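Local coordinates for Glyoxalase/bleomycin resistance protein/dioxygenase (Sphaerobacter thermophilus, PDB 4HC5), which belongs to the glyoxalase/bleomycin resistance/dioxygenase superfamily and may act as a dioxygenase, at residues T18-S22 / D122-F128; R88-E92 / Q115-W119. One frame throughout, in Å; residues are numbered along the deposited sequence. Where two conformers were deposited one is given.

In the fold
The chain has two βαβββ modules of the vicinal oxygen chelate fold, each a four-stranded mixed sheet with strand order 1-4-3-2. Contact 1 joins them: 18-22 ends the first strand of one sheet, and 122-128 is the turn and following strand of the other. Contact 2 stays within the second module, where the start of helix 90-99 meets strand 116-121. The contact centres lie about 20 Å apart, yet strands 116-121 and 126-132 are neighbours in one sheet, and F128 O comes within 3.7 Å of W119 CB. The centre of contact 1 is about 7 Å from the centre of the chain, that of contact 2 about 16 Å. Glycerol, probably from crystallisation, sits at contact 1.

Contact 1: residues T18-S22 / D122-F128; sequences TIIVS and DPDGNQF. With GOL (glycerol), chain E.
S22 grips the carboxylate of D124 twice. Its hydroxyl donates to the syn lone pair of OD1 (S22 OG to D124 OD1, 2.7 Å), while its backbone N reaches D124 OD2 at 3.0 Å from above the carboxylate plane. A glycerol spans the same pair, giving O1 to S22 OG and O3 to D124 OD1. Deeper in, N126 ND2 uses both hydrogens. One goes to I20 O at 2.9 Å, nearly straight but above the carbonyl plane; the other goes from N126 ND2 to D122 OD2 at 3.0 Å. Both acceptors lie close to the amide plane, which fixes the rotation of the side chain; its OD1 takes a bond from G78 N and, through a water, is linked to I20 N. The type I turn D122-G125 and the N126 that follows it thus join the end of strand 13-20 to the second of the two βαβββ modules of the vicinal oxygen chelate fold. D122 ties the turn to the next strand, its OD1 accepting from N126 N, and OD2 also bonds Y31 OH. V21 CB lies 3.4 Å from D124 OD2. With CG1 set between backbone N and carbonyl carbon (chi1 62°), I19 sends CD1 to the edge of the F128 ring, 4.2 Å from CZ.

Contact 2: residues R88-E92 / Q115-W119; sequences RDIDE and QRATW
Helix 90-99 packs its first turn against strand 116-121 in the second βαβββ module of the vicinal oxygen chelate fold, and I90 and D91 make the contact from the helix side. I90 is the apolar anchor. Its CG1 runs anti to the backbone N (chi1 -158°) and the chain continues extended, carrying CD1 onto the strand backbone, where it rests 3.8 Å from A117 CA; the T118 methyl, CG2, lies a little further off at 4.3 Å from I90 CD1. The other branch of the isoleucine takes a different partner: CG2 sits over one face of the R116 guanidinium, 3.6 Å from NH1. L130 of the adjoining strand also packs on I90, while T118 turns its hydroxyl to K106 O. The arginine chain bends at chi3, bringing its charged end to the next helix residue. R116 NH2 donates to D91 OD1 at 2.7 Å in a nearly straight salt bridge (162°), arriving on the syn side close to the carboxylate plane. The acceptor lies at the guanidinium edge, but the two flat groups are turned 66° apart, and the second bond, from R116 NH1 to the same oxygen, is weak. E132 adds a long, weak ion pair to NH1. At the helix start D89 is the N-cap, its OD1 accepting from E92 N from well above the carboxylate plane. The same OD1 also receives a hydrogen bond from a water, 2.8 Å from it, which in turn accepts from D91 N.

Contact 1: residues T18-S22 / D122-F128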
# COMPACT_ATOMS: atom_id res chain seq x y z
N THR A 18 -4.43 1.29 1.42
CA THR A 18 -5.87 1.19 1.47
C THR A 18 -6.46 0.48 0.24
O THR A 18 -6.00 0.72 -0.89
CB THR A 18 -6.51 2.61 1.60
OG1 THR A 18 -5.94 3.29 2.71
CG2 THR A 18 -8.04 2.60 1.78
N ILE A 19 -7.45 -0.35 0.54
CA ILE A 19 -8.28 -0.90 -0.57
C ILE A 19 -9.72 -0.37 -0.32
O ILE A 19 -10.04 0.07 0.76
CB ILE A 19 -8.23 -2.39 -0.67
CG1 ILE A 19 -8.77 -3.07 0.59
CG2 ILE A 19 -6.79 -2.87 -0.99
CD1 ILE A 19 -9.02 -4.59 0.48
N ILE A 20 -10.50 -0.39 -1.35
CA ILE A 20 -11.91 0.04 -1.31
C ILE A 20 -12.80 -1.19 -1.38
O ILE A 20 -12.73 -1.96 -2.32
CB ILE A 20 -12.17 1.05 -2.44
CG1 ILE A 20 -11.12 2.18 -2.53
CG2 ILE A 20 -13.59 1.67 -2.29
CD1 ILE A 20 -11.00 3.09 -1.33
N VAL A 21 -13.68 -1.25 -0.40
CA VAL A 21 -14.64 -2.33 -0.24
C VAL A 21 -16.06 -1.76 -0.18
O VAL A 21 -16.23 -0.57 0.05
CB VAL A 21 -14.34 -3.23 0.98
CG1 VAL A 21 -12.90 -3.85 0.84
CG2 VAL A 21 -14.55 -2.54 2.29
N SER A 22 -17.06 -2.63 -0.36
CA SER A 22 -18.46 -2.15 -0.31
C SER A 22 -19.08 -2.23 1.08
O SER A 22 -20.08 -1.55 1.38
CB SER A 22 -19.29 -2.91 -1.29
OG SER A 22 -19.26 -4.31 -1.09
N ASP A 122 -10.65 -10.50 -4.02
CA ASP A 122 -11.56 -10.50 -2.87
C ASP A 122 -13.03 -10.51 -3.41
O ASP A 122 -13.26 -10.44 -4.61
CB ASP A 122 -11.26 -9.38 -1.88
CG ASP A 122 -11.72 -8.01 -2.30
OD1 ASP A 122 -12.33 -7.83 -3.33
OD2 ASP A 122 -11.41 -7.09 -1.47
N PRO A 123 -14.01 -10.50 -2.49
CA PRO A 123 -15.41 -10.54 -2.97
C PRO A 123 -15.87 -9.35 -3.79
O PRO A 123 -16.85 -9.42 -4.49
CB PRO A 123 -16.20 -10.66 -1.67
CG PRO A 123 -15.25 -11.42 -0.80
CD PRO A 123 -13.90 -10.78 -1.06
N ASP A 124 -15.22 -8.22 -3.58
CA ASP A 124 -15.51 -6.99 -4.34
C ASP A 124 -14.77 -6.90 -5.66
O ASP A 124 -14.88 -5.92 -6.36
CB ASP A 124 -15.24 -5.75 -3.53
CG ASP A 124 -16.31 -5.40 -2.50
OD1 ASP A 124 -17.50 -5.28 -2.88
OD2 ASP A 124 -15.93 -5.28 -1.29
N GLY A 125 -13.98 -7.92 -5.96
CA GLY A 125 -13.22 -7.90 -7.17
C GLY A 125 -11.87 -7.16 -7.11
O GLY A 125 -11.23 -6.95 -8.16
N ASN A 126 -11.48 -6.80 -5.89
CA ASN A 126 -10.09 -6.26 -5.75
C ASN A 126 -9.07 -7.38 -5.98
O ASN A 126 -9.13 -8.40 -5.32
CB ASN A 126 -9.91 -5.71 -4.35
CG ASN A 126 -10.79 -4.48 -4.06
OD1 ASN A 126 -10.81 -3.55 -4.86
ND2 ASN A 126 -11.50 -4.49 -2.92
N GLN A 127 -8.15 -7.09 -6.89
CA GLN A 127 -7.15 -8.07 -7.32
C GLN A 127 -5.76 -7.83 -6.70
O GLN A 127 -5.26 -6.71 -6.61
CB GLN A 127 -7.02 -8.12 -8.84
CG GLN A 127 -6.32 -9.42 -9.30
CD GLN A 127 -6.30 -9.57 -10.83
OE1 GLN A 127 -6.83 -10.54 -11.43
NE2 GLN A 127 -5.66 -8.64 -11.43
N PHE A 128 -5.24 -8.96 -6.22
CA PHE A 128 -3.87 -8.96 -5.62
C PHE A 128 -3.00 -9.89 -6.43
O PHE A 128 -3.42 -10.98 -6.87
CB PHE A 128 -3.93 -9.46 -4.17
CG PHE A 128 -4.78 -8.63 -3.27
CD1 PHE A 128 -4.31 -7.53 -2.66
CD2 PHE A 128 -6.12 -8.91 -3.10
CE1 PHE A 128 -5.10 -6.75 -1.85
CE2 PHE A 128 -6.94 -8.11 -2.33
CZ PHE A 128 -6.40 -7.03 -1.64
C1 GOL E . -19.92 -7.59 -0.09
O1 GOL E . -20.53 -6.35 0.10
C2 GOL E . -20.43 -8.12 -1.49
O2 GOL E . -21.67 -7.68 -2.17
C3 GOL E . -19.23 -7.94 -2.45
O3 GOL E . -19.62 -7.17 -3.58
O HOH W 1 -9.59 -1.19 -3.97

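Contact 2: residues R88-E92 / Q115-W119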
# COMPACT_ATOMS: atom_id res chain seq x y z
N ARG A 88 4.94 -17.81 1.93
CA ARG A 88 6.07 -18.74 1.96
C ARG A 88 5.84 -20.09 1.30
O ARG A 88 6.78 -20.84 1.02
CB ARG A 88 6.62 -18.88 3.38
CG ARG A 88 7.07 -17.51 3.90
CD ARG A 88 8.18 -17.53 4.95
NE ARG A 88 8.46 -16.12 5.33
CZ ARG A 88 7.82 -15.42 6.28
NH1 ARG A 88 8.15 -14.13 6.50
NH2 ARG A 88 6.86 -15.98 7.00
N ASP A 89 4.58 -20.45 1.05
CA ASP A 89 4.19 -21.72 0.38
C ASP A 89 2.97 -21.47 -0.51
O ASP A 89 1.87 -21.49 -0.07
CB ASP A 89 3.98 -22.83 1.38
CG ASP A 89 3.73 -24.17 0.73
OD1 ASP A 89 3.43 -24.21 -0.44
OD2 ASP A 89 3.84 -25.15 1.44
N ILE A 90 3.23 -21.18 -1.77
CA ILE A 90 2.18 -20.80 -2.69
C ILE A 90 1.29 -21.98 -3.11
O ILE A 90 0.16 -21.79 -3.38
CB ILE A 90 2.68 -19.96 -3.88
CG1 ILE A 90 1.52 -19.18 -4.47
CG2 ILE A 90 3.36 -20.84 -4.91
CD1 ILE A 90 1.89 -18.13 -5.47
N ASP A 91 1.83 -23.18 -3.10
CA ASP A 91 1.03 -24.35 -3.42
C ASP A 91 -0.01 -24.55 -2.31
O ASP A 91 -1.14 -24.80 -2.56
CB ASP A 91 1.90 -25.57 -3.55
CG ASP A 91 2.67 -25.59 -4.81
OD1 ASP A 91 2.28 -24.95 -5.76
OD2 ASP A 91 3.66 -26.28 -4.80
N GLU A 92 0.41 -24.42 -1.07
CA GLU A 92 -0.52 -24.55 0.05
C GLU A 92 -1.53 -23.43 0.07
O GLU A 92 -2.72 -23.65 0.33
CB GLU A 92 0.24 -24.61 1.37
CG GLU A 92 -0.67 -24.92 2.53
CD GLU A 92 -1.26 -26.35 2.44
OE1 GLU A 92 -2.35 -26.54 2.99
OE2 GLU A 92 -0.67 -27.28 1.81
N GLN A 115 10.35 -16.57 -9.63
CA GLN A 115 9.45 -16.80 -8.51
C GLN A 115 8.12 -17.23 -9.06
O GLN A 115 7.69 -16.71 -10.12
CB GLN A 115 9.25 -15.55 -7.68
CG GLN A 115 10.44 -15.15 -6.87
CD GLN A 115 10.12 -13.87 -6.09
OE1 GLN A 115 9.85 -12.80 -6.71
NE2 GLN A 115 10.08 -13.95 -4.71
N ARG A 116 7.43 -18.07 -8.32
CA ARG A 116 6.12 -18.52 -8.66
C ARG A 116 5.09 -17.55 -8.11
O ARG A 116 5.27 -17.01 -7.08
CB ARG A 116 5.91 -19.94 -8.19
CG ARG A 116 6.78 -20.92 -8.95
CD ARG A 116 6.82 -22.23 -8.22
NE ARG A 116 5.62 -22.96 -8.47
CZ ARG A 116 4.92 -23.55 -7.53
NH1 ARG A 116 5.31 -23.51 -6.28
NH2 ARG A 116 3.85 -24.18 -7.87
N ALA A 117 4.05 -17.35 -8.90
CA ALA A 117 3.04 -16.32 -8.59
C ALA A 117 1.72 -16.69 -9.24
O ALA A 117 1.65 -17.44 -10.24
CB ALA A 117 3.50 -14.95 -9.01
N THR A 118 0.69 -16.01 -8.73
CA THR A 118 -0.62 -15.99 -9.37
C THR A 118 -1.40 -14.77 -8.89
O THR A 118 -0.87 -13.97 -8.14
CB THR A 118 -1.39 -17.33 -9.19
OG1 THR A 118 -2.58 -17.27 -10.02
CG2 THR A 118 -1.68 -17.68 -7.75
N TRP A 119 -2.63 -14.68 -9.28
CA TRP A 119 -3.53 -13.57 -8.88
C TRP A 119 -4.82 -14.09 -8.31
O TRP A 119 -5.34 -15.14 -8.73
CB TRP A 119 -3.92 -12.70 -10.09
CG TRP A 119 -2.74 -11.98 -10.73
CD1 TRP A 119 -2.41 -10.62 -10.59
CD2 TRP A 119 -1.72 -12.52 -11.64
NE1 TRP A 119 -1.33 -10.33 -11.32
CE2 TRP A 119 -0.87 -11.42 -12.01
CE3 TRP A 119 -1.45 -13.79 -12.18
CZ2 TRP A 119 0.26 -11.60 -12.85
CZ3 TRP A 119 -0.37 -13.96 -13.08
CH2 TRP A 119 0.48 -12.90 -13.38
O HOH W 2 4.66 -23.93 -2.99